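Local coordinates for pollen-specific leucine-rich repeat extensin-like protein 1 (Arabidopsis thaliana, PDB 6TME) that probably perceives secreted peptide signals at the pollen cell wall through its leucine-rich repeats, and is thought to be held in the wall by an extensin-like region, at residues 252-255 and 256-259; 300-303 and 304-307. One frame throughout, in Å; residues are numbered along the deposited sequence.

Contact 1: residues 252-255 and 256-259. With NAG (2-acetamido-2-deoxy-beta-D-glucopyranose), chain G.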
ATOM      1  N   ASN A 252      -1.250  -1.514  22.871  1.00 35.41           N
ATOM      2  CA  ASN A 252      -1.800  -2.841  23.131  1.00 40.57           C
ATOM      3  C   ASN A 252      -2.964  -3.170  22.205  1.00 35.76           C
ATOM      4  O   ASN A 252      -3.277  -4.350  22.010  1.00 36.74           O
ATOM      5  CB  ASN A 252      -2.275  -2.966  24.591  1.00 50.29           C
ATOM      6  CG  ASN A 252      -1.215  -2.531  25.619  1.00 51.95           C
ATOM      7  OD1 ASN A 252      -0.010  -2.730  25.443  1.00 49.44           O
ATOM      8  ND2 ASN A 252      -1.683  -1.953  26.714  1.00 55.35           N
ATOM      9  N   GLU A 253      -3.618  -2.152  21.642  1.00 31.28           N
ATOM     10  CA  GLU A 253      -4.768  -2.369  20.770  1.00 38.66           C
ATOM     11  C   GLU A 253      -4.393  -3.113  19.501  1.00 35.54           C
ATOM     12  O   GLU A 253      -5.279  -3.682  18.855  1.00 36.41           O
ATOM     13  CB  GLU A 253      -5.423  -1.029  20.426  1.00 41.59           C
ATOM     14  CG  GLU A 253      -6.125  -0.342  21.609  1.00 37.78           C
ATOM     15  CD  GLU A 253      -5.149   0.330  22.589  1.00 44.07           C
ATOM     16  OE1 GLU A 253      -3.917   0.293  22.356  1.00 43.52           O
ATOM     17  OE2 GLU A 253      -5.618   0.906  23.597  1.00 46.39           O
ATOM     18  N   ILE A 254      -3.102  -3.144  19.142  1.00 26.63           N
ATOM     19  CA  ILE A 254      -2.657  -3.971  18.023  1.00 32.41           C
ATOM     20  C   ILE A 254      -3.150  -5.406  18.157  1.00 33.50           C
ATOM     21  O   ILE A 254      -3.449  -6.066  17.154  1.00 31.16           O
ATOM     22  CB  ILE A 254      -1.123  -3.916  17.893  1.00 35.31           C
ATOM     23  CG1 ILE A 254      -0.688  -2.502  17.489  1.00 36.30           C
ATOM     24  CG2 ILE A 254      -0.636  -4.911  16.842  1.00 34.18           C
ATOM     25  CD1 ILE A 254       0.818  -2.283  17.503  1.00 32.64           C
ATOM     26  N   GLY A 255      -3.275  -5.904  19.385  1.00 28.80           N
ATOM     27  CA  GLY A 255      -3.702  -7.276  19.584  1.00 30.70           C
ATOM     28  C   GLY A 255      -5.127  -7.574  19.161  1.00 38.29           C
ATOM     29  O   GLY A 255      -5.496  -8.750  19.097  1.00 41.85           O
ATOM     30  N   SER A 256      -5.935  -6.555  18.879  1.00 38.96           N
ATOM     31  CA  SER A 256      -7.274  -6.794  18.363  1.00 41.05           C
ATOM     32  C   SER A 256      -7.303  -7.123  16.872  1.00 37.37           C
ATOM     33  O   SER A 256      -8.362  -7.506  16.370  1.00 31.70           O
ATOM     34  CB  SER A 256      -8.160  -5.571  18.629  1.00 41.25           C
ATOM     35  OG  SER A 256      -7.859  -5.028  19.897  1.00 42.00           O
ATOM     36  N   LEU A 257      -6.180  -7.007  16.159  1.00 32.49           N
ATOM     37  CA  LEU A 257      -6.157  -7.214  14.703  1.00 35.62           C
ATOM     38  C   LEU A 257      -6.062  -8.703  14.366  1.00 27.94           C
ATOM     39  O   LEU A 257      -5.108  -9.188  13.761  1.00 36.27           O
ATOM     40  CB  LEU A 257      -5.011  -6.430  14.083  1.00 24.09           C
ATOM     41  CG  LEU A 257      -5.207  -4.935  14.338  1.00 27.14           C
ATOM     42  CD1 LEU A 257      -3.959  -4.138  13.972  1.00 27.62           C
ATOM     43  CD2 LEU A 257      -6.430  -4.466  13.571  1.00 27.26           C
ATOM     44  N   ASN A 258      -7.111  -9.429  14.728  1.00 30.59           N
ATOM     45  CA  ASN A 258      -7.053 -10.886  14.667  1.00 46.36           C
ATOM     46  C   ASN A 258      -7.081 -11.443  13.244  1.00 35.77           C
ATOM     47  O   ASN A 258      -6.850 -12.644  13.072  1.00 39.42           O
ATOM     48  CB  ASN A 258      -8.192 -11.490  15.492  1.00 55.44           C
ATOM     49  CG  ASN A 258      -9.537 -10.941  15.100  1.00 69.89           C
ATOM     50  OD1 ASN A 258      -9.620  -9.965  14.360  1.00 85.39           O
ATOM     51  ND2 ASN A 258     -10.602 -11.565  15.583  1.00 73.14           N
ATOM     52  N   ASN A 259      -7.322 -10.629  12.222  1.00 28.30           N
ATOM     53  CA  ASN A 259      -7.226 -11.109  10.842  1.00 34.50           C
ATOM     54  C   ASN A 259      -5.931 -10.703  10.148  1.00 35.75           C
ATOM     55  O   ASN A 259      -5.764 -11.001   8.965  1.00 34.87           O
ATOM     56  CB  ASN A 259      -8.430 -10.632  10.014  1.00 26.83           C
ATOM     57  CG  ASN A 259      -9.724 -11.345  10.410  1.00 51.74           C
ATOM     58  OD1 ASN A 259      -9.730 -12.550  10.671  1.00 55.56           O
ATOM     59  ND2 ASN A 259     -10.821 -10.597  10.463  1.00 68.74           N
TER
HETATM   60  C1  NAG G 501     -12.112 -11.101  10.864  1.00 73.51           C
HETATM   61  C2  NAG G 501     -12.892  -9.961  11.503  1.00 75.05           C
HETATM   62  C3  NAG G 501     -14.191 -10.487  12.089  1.00 79.17           C
HETATM   63  C4  NAG G 501     -14.991 -11.205  11.009  1.00 85.15           C
HETATM   64  C5  NAG G 501     -14.139 -12.269  10.313  1.00 83.96           C
HETATM   65  C6  NAG G 501     -14.829 -12.869   9.110  1.00 86.48           C
HETATM   66  C7  NAG G 501     -11.589  -8.052  12.334  1.00 82.34           C
HETATM   67  C8  NAG G 501     -11.899  -7.399  11.021  1.00 84.69           C
HETATM   68  N2  NAG G 501     -12.100  -9.278  12.514  1.00 74.03           N
HETATM   69  O4  NAG G 501     -16.142 -11.816  11.581  1.00 89.85           O
HETATM   70  O5  NAG G 501     -12.903 -11.707   9.839  1.00 78.83           O
HETATM   71  O6  NAG G 501     -13.887 -13.366   8.170  1.00 90.61           O
HETATM   72  O7  NAG G 501     -10.913  -7.491  13.196  1.00 83.75           O
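Ser-256 grips the carbonyl of Glu-253 twice. Its backbone N donates to Glu-253 O at 2.9 Å along a nearly straight N-H line (164°), and its hydroxyl OG donates to the same oxygen at 3.1 Å. Both donors come from one face of the carbonyl plane, the N well above it and the hydroxyl less tilted. With OG beside the backbone N (chi1 -38°), hydroxyl and amide point to the same Glu-253 O. One residue further on, Leu-257 N repeats the i to i-3 pattern with Ile-254 O at 3.1 Å. The side chain of Leu-257 leans on that acceptor too, with CB and CG each 3.5 Å from Ile-254 O. Beyond it, the branch methyl Ile-254 CG2 only brushes Leu-257 CD1, 4.5 Å away, while Ile-254 also packs on Leu-278. This short 3-10 turn belongs to the connection from strand 245-247 to strand 262-264 of the leucine-rich-repeat solenoid, with the two aliphatic side chains buried. Leu-257 then centres an inverse gamma turn, closed by a weak bond from Asn-258 N to Ser-256 O, and the chain swings out towards the next strand. The outward side is looser and more polar. Ser-256 is exposed, and the Glu-253 carboxylate takes no part in the turn. Asn-259 ND2 is covalently joined to C1 of an N-acetylglucosamine. The sugar folds its acetamido group beside Asn-258, where N2 makes a weak, strongly bent bond of 3.2 Å to Asn-258 OD1.

Contact 2: residues 300-303 and 304-307; sequences DNIC and KLPK. With SO4 (sulfate ion), chain K.
Torsions bring Asp-300 and Lys-304 side by side: chi1 of 60° places the Asp-300 carboxyl group between its own backbone N and carbonyl carbon, while chi1 of -82° and an extended chi2 lay Lys-304 CD against Asp-300 CB, 3.6 Å away. A bend at chi3 (65°) then turns the amine end of the lysine back towards a sulfate. Backbone hydrogen bonds close the helix 300-303. Lys-304 N donates to Asp-300 O at 3.1 Å in an alpha-helical i to i-4 step, and Leu-305 N takes Ile-302 O three residues back at 3.2 Å, as the chain departs from helical geometry at Lys-304. Leu-305 presses its branch point on that same carbonyl, with CG 3.2 Å from Ile-302 O, and its CD1 loosely meets Ile-302 CG2 at 4.4 Å. With an alanine here, Ile-302 O and CG2 are likely to lose this aliphatic cover, opening a gap beside the turn. Ile-302 and Cys-303 pack on Phe-311 of strand 310-312 in the leucine-rich-repeat solenoid, and the disulfide from Cys-303 to Cys-325 ties the short helix to a later loop. Lys-333 NZ bonds to the carbonyls of both Cys-303 and Leu-305. The sulfate, probably from the crystallisation liquor and also bound by Ser-324 N, lies beside the exposed Asp-300 and Lys-304: its O4 is 2.6 Å from Asp-300 OD2 and accepts a weak bond of 3.4 Å from Lys-304 NZ. At 4.2 Å, Asp-300 OD2 and Lys-304 NZ are beyond a salt bridge; if the aspartate is ionised, the lysine would probably ease the negative charge gathered here.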
ATOM      1  N   ASP A 300       6.930 -16.919  24.588  1.00 43.38           N
ATOM      2  CA  ASP A 300       6.239 -17.836  23.693  1.00 55.35           C
ATOM      3  C   ASP A 300       4.763 -17.494  23.560  1.00 49.23           C
ATOM      4  O   ASP A 300       4.072 -18.102  22.739  1.00 44.04           O
ATOM      5  CB  ASP A 300       6.414 -19.285  24.164  1.00 59.67           C
ATOM      6  CG  ASP A 300       5.873 -19.517  25.549  1.00 69.61           C
ATOM      7  OD1 ASP A 300       5.606 -18.514  26.254  1.00 72.16           O
ATOM      8  OD2 ASP A 300       5.707 -20.699  25.925  1.00 73.21           O
ATOM      9  N   ASN A 301       4.273 -16.549  24.367  1.00 53.75           N
ATOM     10  CA  ASN A 301       2.997 -15.906  24.090  1.00 57.56           C
ATOM     11  C   ASN A 301       2.924 -15.508  22.622  1.00 50.09           C
ATOM     12  O   ASN A 301       1.881 -15.645  21.971  1.00 51.97           O
ATOM     13  CB  ASN A 301       2.852 -14.675  24.981  1.00 69.23           C
ATOM     14  CG  ASN A 301       1.451 -14.460  25.450  1.00 78.61           C
ATOM     15  OD1 ASN A 301       0.616 -15.360  25.374  1.00 87.01           O
ATOM     16  ND2 ASN A 301       1.174 -13.252  25.947  1.00 76.49           N
ATOM     17  N   ILE A 302       4.048 -15.051  22.083  1.00 39.50           N
ATOM     18  CA  ILE A 302       4.139 -14.541  20.728  1.00 45.18           C
ATOM     19  C   ILE A 302       4.747 -15.571  19.782  1.00 37.54           C
ATOM     20  O   ILE A 302       4.219 -15.824  18.699  1.00 34.83           O
ATOM     21  CB  ILE A 302       4.954 -13.230  20.749  1.00 52.53           C
ATOM     22  CG1 ILE A 302       4.183 -12.160  21.526  1.00 56.38           C
ATOM     23  CG2 ILE A 302       5.303 -12.781  19.355  1.00 57.75           C
ATOM     24  CD1 ILE A 302       5.024 -11.008  22.005  1.00 60.45           C
ATOM     25  N   CYS A 303       5.841 -16.208  20.195  1.00 31.11           N
ATOM     26  CA  CYS A 303       6.581 -17.104  19.318  1.00 32.11           C
ATOM     27  C   CYS A 303       5.836 -18.393  19.000  1.00 39.16           C
ATOM     28  O   CYS A 303       6.228 -19.091  18.055  1.00 40.46           O
ATOM     29  CB  CYS A 303       7.941 -17.421  19.931  1.00 43.78           C
ATOM     30  SG  CYS A 303       9.000 -15.941  20.085  1.00 61.63           S
ATOM     31  N   LYS A 304       4.767 -18.723  19.732  1.00 34.27           N
ATOM     32  CA  LYS A 304       4.005 -19.928  19.428  1.00 37.22           C
ATOM     33  C   LYS A 304       2.645 -19.625  18.809  1.00 44.51           C
ATOM     34  O   LYS A 304       1.780 -20.501  18.771  1.00 41.28           O
ATOM     35  CB  LYS A 304       3.880 -20.798  20.677  1.00 43.80           C
ATOM     36  CG  LYS A 304       5.156 -21.620  20.832  1.00 56.67           C
ATOM     37  CD  LYS A 304       5.430 -22.188  22.215  1.00 65.37           C
ATOM     38  CE  LYS A 304       4.403 -23.201  22.657  1.00 69.19           C
ATOM     39  NZ  LYS A 304       5.025 -24.147  23.629  1.00 66.00           N
ATOM     40  N   LEU A 305       2.454 -18.406  18.303  1.00 47.94           N
ATOM     41  CA  LEU A 305       1.257 -18.094  17.540  1.00 36.06           C
ATOM     42  C   LEU A 305       1.121 -19.072  16.372  1.00 33.19           C
ATOM     43  O   LEU A 305       2.120 -19.422  15.733  1.00 37.84           O
ATOM     44  CB  LEU A 305       1.312 -16.651  17.044  1.00 36.05           C
ATOM     45  CG  LEU A 305       1.061 -15.552  18.091  1.00 38.05           C
ATOM     46  CD1 LEU A 305       1.573 -14.201  17.622  1.00 36.49           C
ATOM     47  CD2 LEU A 305      -0.411 -15.442  18.454  1.00 34.42           C
ATOM     48  N   PRO A 306      -0.094 -19.537  16.072  1.00 38.99           N
ATOM     49  CA  PRO A 306      -0.239 -20.740  15.224  1.00 36.35           C
ATOM     50  C   PRO A 306       0.154 -20.562  13.766  1.00 45.58           C
ATOM     51  O   PRO A 306       0.653 -21.514  13.152  1.00 52.73           O
ATOM     52  CB  PRO A 306      -1.731 -21.064  15.350  1.00 36.33           C
ATOM     53  CG  PRO A 306      -2.365 -19.732  15.674  1.00 39.72           C
ATOM     54  CD  PRO A 306      -1.387 -19.040  16.567  1.00 38.54           C
ATOM     55  N   LYS A 307      -0.091 -19.400  13.166  1.00 40.38           N
ATOM     56  CA  LYS A 307       0.245 -19.208  11.762  1.00 42.36           C
ATOM     57  C   LYS A 307       1.549 -18.448  11.574  1.00 41.94           C
ATOM     58  O   LYS A 307       1.970 -18.231  10.429  1.00 43.01           O
ATOM     59  CB  LYS A 307      -0.906 -18.500  11.036  1.00 36.20           C
ATOM     60  CG  LYS A 307      -2.141 -19.418  10.887  1.00 42.36           C
ATOM     61  CD  LYS A 307      -3.329 -18.687  10.263  1.00 57.45           C
ATOM     62  CE  LYS A 307      -2.988 -18.164   8.860  1.00 64.38           C
ATOM     63  NZ  LYS A 307      -3.956 -17.151   8.335  1.00 60.08           N
TER
HETATM   64  S   SO4 K 505       8.886 -22.814  25.427  1.00 98.66           S
HETATM   65  O1  SO4 K 505       9.173 -23.949  24.549  1.00 98.17           O
HETATM   66  O2  SO4 K 505       9.736 -21.681  25.064  1.00 92.86           O
HETATM   67  O3  SO4 K 505       9.170 -23.197  26.809  1.00105.52           O
HETATM   68  O4  SO4 K 505       7.479 -22.440  25.309  1.00 92.21           O

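How the contacts relate
Both contacts are turns at the end of a short helical segment on connections between solenoid strands, and in each an isoleucine and a leucine are buried while polar residues face outward; neither is wholly core or wholly surface. Contact 1 uses a 3-10 turn reinforced by a serine hydroxyl and runs into a covalently attached sugar. Contact 2 ends an alpha-helical turn further from the chain centre, with a disulfide and a charged surface holding a sulfate. The centres of contact 1 and contact 2 are about 14 Å apart. The nearest atoms of contact 1 and contact 2 are about 6 Å apart, without touching. Asn-283 bridges the distance, bonding through ND2 to Asn-258 O and through OD1 to Lys-307 NZ.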